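Aminotransferase class I and II (Streptococcus suis 89/1591, PDB 3OP7) transfers amino groups between amino acids and keto acids by means of its pyridoxal phosphate cofactor, as a class I and II aminotransferase. Local coordinates at the interface of chains A and B. Sequence-based numbering; all coordinates share one arbitrary frame. Chains: chain A/B, Aminotransferase class I and II.

The interface of chains A and B. Residues chain A 31-32, 225-228; chain B 55-58.
B:Leu57 enters between a loop and the start of a 3-10 helix of chain A, and its main chain is gripped from both ends. Its N donates to the carbonyl O of A:Leu32 in a fairly straight bond of 2.8 Å (164° at the hydrogen). Its own O accepts from the backbone N of A:Gly228 at 2.9 Å; here the donor stands above the carbonyl plane instead of meeting a lone pair, and the N-H does not turn to the neighbouring carbonyl of B:Asn58. The side chain of B:Leu57 leaves with CG anti to the carbonyl carbon (chi1 -63°) and runs alongside that of A:Leu226, both pointing the same way. Their methyl tips touch, CD1 of B:Leu57 on CD2 of A:Leu226 at 3.7 Å.

A:Ser31 buries a similar amount of surface, but mostly by packing. Its hydroxyl, set between the backbone N and the carbonyl carbon (chi1 70°), lies against the aliphatic base of B:Lys56, with OG 3.3 Å from CB, and also against CB of B:Asn58. The lysine chain runs extended past the serine and turns at its end. That brings the amine NZ of B:Lys56 to a water at 3.2 Å, and the same water binds the carbonyl O of A:Ser31 at 2.8 Å, tying the loops together. B:Asn58 packs against the serine too: its CB lies by CB of A:Ser31, while its CA meets the ring carbon CG of A:Pro227 at 3.8 Å.

The backbone bonds probably set how the two segments align, and the side chains pack around them. On chain A the site joins the loop before helix 34-41 to the start of 3-10 helix 227-229 and the residues just ahead of it, shortly beyond A:Lys222, which carries the cofactor as a Schiff base. Chain B contributes the loop after helix 45-53. The two-fold axis repeats the contact with the chains exchanged, consistent with the dimer usual for this family.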
ATOM      1  N   SER A  31       1.394  10.762 -18.701  1.00 27.00           N
ATOM      2  CA  SER A  31       0.949   9.382 -18.534  0.50 26.46           C
ATOM      3  C   SER A  31       0.416   8.749 -19.818  1.00 26.65           C
ATOM      4  O   SER A  31      -0.086   9.441 -20.724  1.00 27.85           O
ATOM      5  CB  SER A  31      -0.165   9.354 -17.489  0.50 24.89           C
ATOM      6  OG  SER A  31      -1.331   9.973 -18.010  0.50 26.30           O
ATOM      7  N   LEU A  32       0.519   7.444 -19.881  1.00 26.52           N
ATOM      8  CA  LEU A  32      -0.022   6.635 -20.976  1.00 27.12           C
ATOM      9  C   LEU A  32      -1.456   6.284 -20.710  1.00 27.11           C
ATOM     10  O   LEU A  32      -1.853   6.053 -19.550  1.00 26.54           O
ATOM     11  CB  LEU A  32       0.798   5.345 -21.108  1.00 25.64           C
ATOM     12  CG  LEU A  32       2.178   5.491 -21.788  1.00 27.08           C
ATOM     13  CD1 LEU A  32       3.050   4.214 -21.469  1.00 30.61           C
ATOM     14  CD2 LEU A  32       1.992   5.706 -23.255  1.00 30.43           C
ATOM     15  N   SER A 225       5.653   6.165 -17.196  1.00 23.90           N
ATOM     16  CA  SER A 225       4.383   6.849 -17.464  1.00 24.22           C
ATOM     17  C   SER A 225       3.119   6.044 -17.129  1.00 24.29           C
ATOM     18  O   SER A 225       2.061   6.232 -17.749  1.00 24.51           O
ATOM     19  CB  SER A 225       4.341   7.319 -18.925  1.00 25.76           C
ATOM     20  OG  SER A 225       5.366   8.280 -19.203  1.00 26.76           O
ATOM     21  N   LEU A 226       3.218   5.180 -16.107  1.00 22.86           N
ATOM     22  CA  LEU A 226       2.100   4.352 -15.665  1.00 21.98           C
ATOM     23  C   LEU A 226       1.858   4.427 -14.152  1.00 20.91           C
ATOM     24  O   LEU A 226       1.653   3.388 -13.483  1.00 20.91           O
ATOM     25  CB  LEU A 226       2.320   2.904 -16.113  1.00 22.90           C
ATOM     26  CG  LEU A 226       2.301   2.692 -17.618  1.00 24.92           C
ATOM     27  CD1 LEU A 226       3.082   1.417 -17.980  1.00 23.89           C
ATOM     28  CD2 LEU A 226       0.858   2.704 -18.197  1.00 24.39           C
ATOM     29  N   PRO A 227       1.769   5.648 -13.584  1.00 20.57           N
ATOM     30  CA  PRO A 227       1.501   5.714 -12.143  1.00 20.55           C
ATOM     31  C   PRO A 227       0.182   5.017 -11.711  1.00 20.38           C
ATOM     32  O   PRO A 227       0.069   4.482 -10.580  1.00 20.09           O
ATOM     33  CB  PRO A 227       1.468   7.229 -11.837  1.00 22.40           C
ATOM     34  CG  PRO A 227       1.549   7.912 -13.104  1.00 23.02           C
ATOM     35  CD  PRO A 227       1.957   6.982 -14.194  1.00 21.28           C
ATOM     36  N   GLY A 228      -0.802   5.040 -12.602  1.00 20.11           N
ATOM     37  CA  GLY A 228      -2.182   4.577 -12.290  1.00 20.77           C
ATOM     38  C   GLY A 228      -2.392   3.085 -12.117  1.00 20.65           C
ATOM     39  O   GLY A 228      -3.462   2.679 -11.748  1.00 21.44           O
TER
ATOM     40  N   THR B  55      -8.673   6.194 -20.743  1.00 29.15           N
ATOM     41  CA  THR B  55      -8.416   6.856 -19.465  1.00 27.96           C
ATOM     42  C   THR B  55      -6.906   6.926 -19.234  1.00 27.92           C
ATOM     43  O   THR B  55      -6.228   5.918 -19.236  1.00 27.96           O
ATOM     44  CB  THR B  55      -9.155   6.175 -18.313  1.00 28.20           C
ATOM     45  OG1 THR B  55     -10.556   6.207 -18.580  1.00 27.93           O
ATOM     46  CG2 THR B  55      -8.883   6.845 -16.965  1.00 28.12           C
ATOM     47  N   LYS B  56      -6.386   8.119 -18.995  1.00 26.84           N
ATOM     48  CA  LYS B  56      -4.962   8.252 -18.649  1.00 26.53           C
ATOM     49  C   LYS B  56      -4.672   7.466 -17.364  1.00 25.01           C
ATOM     50  O   LYS B  56      -5.393   7.579 -16.361  1.00 24.06           O
ATOM     51  CB  LYS B  56      -4.616   9.713 -18.431  1.00 28.47           C
ATOM     52  CG  LYS B  56      -4.546  10.495 -19.709  1.00 32.64           C
ATOM     53  CD  LYS B  56      -4.197  11.940 -19.424  1.00 39.88           C
ATOM     54  CE  LYS B  56      -4.490  12.858 -20.607  1.00 44.44           C
ATOM     55  NZ  LYS B  56      -3.796  12.441 -21.862  1.00 50.16           N
ATOM     56  N   LEU B  57      -3.616   6.660 -17.403  1.00 24.44           N
ATOM     57  CA  LEU B  57      -3.210   5.892 -16.218  1.00 23.46           C
ATOM     58  C   LEU B  57      -2.200   6.811 -15.462  1.00 23.42           C
ATOM     59  O   LEU B  57      -1.045   6.443 -15.147  1.00 21.43           O
ATOM     60  CB  LEU B  57      -2.625   4.547 -16.647  1.00 22.60           C
ATOM     61  CG  LEU B  57      -3.605   3.632 -17.385  1.00 24.41           C
ATOM     62  CD1 LEU B  57      -2.862   2.412 -17.984  1.00 24.64           C
ATOM     63  CD2 LEU B  57      -4.725   3.210 -16.424  1.00 21.98           C
ATOM     64  N   ASN B  58      -2.674   8.016 -15.152  1.00 23.10           N
ATOM     65  CA  ASN B  58      -1.993   8.902 -14.216  1.00 23.00           C
ATOM     66  C   ASN B  58      -2.363   8.561 -12.783  1.00 22.25           C
ATOM     67  O   ASN B  58      -2.846   7.441 -12.539  1.00 22.39           O
ATOM     68  CB  ASN B  58      -2.225  10.379 -14.601  1.00 24.44           C
ATOM     69  CG  ASN B  58      -3.727  10.766 -14.622  1.00 24.20           C
ATOM     70  OD1 ASN B  58      -4.536  10.167 -13.966  1.00 26.36           O
ATOM     71  ND2 ASN B  58      -4.047  11.853 -15.420  1.00 25.49           N
TER
HETATM   72  O   HOH W   1      -0.923  12.147 -20.600  1.00 39.71           O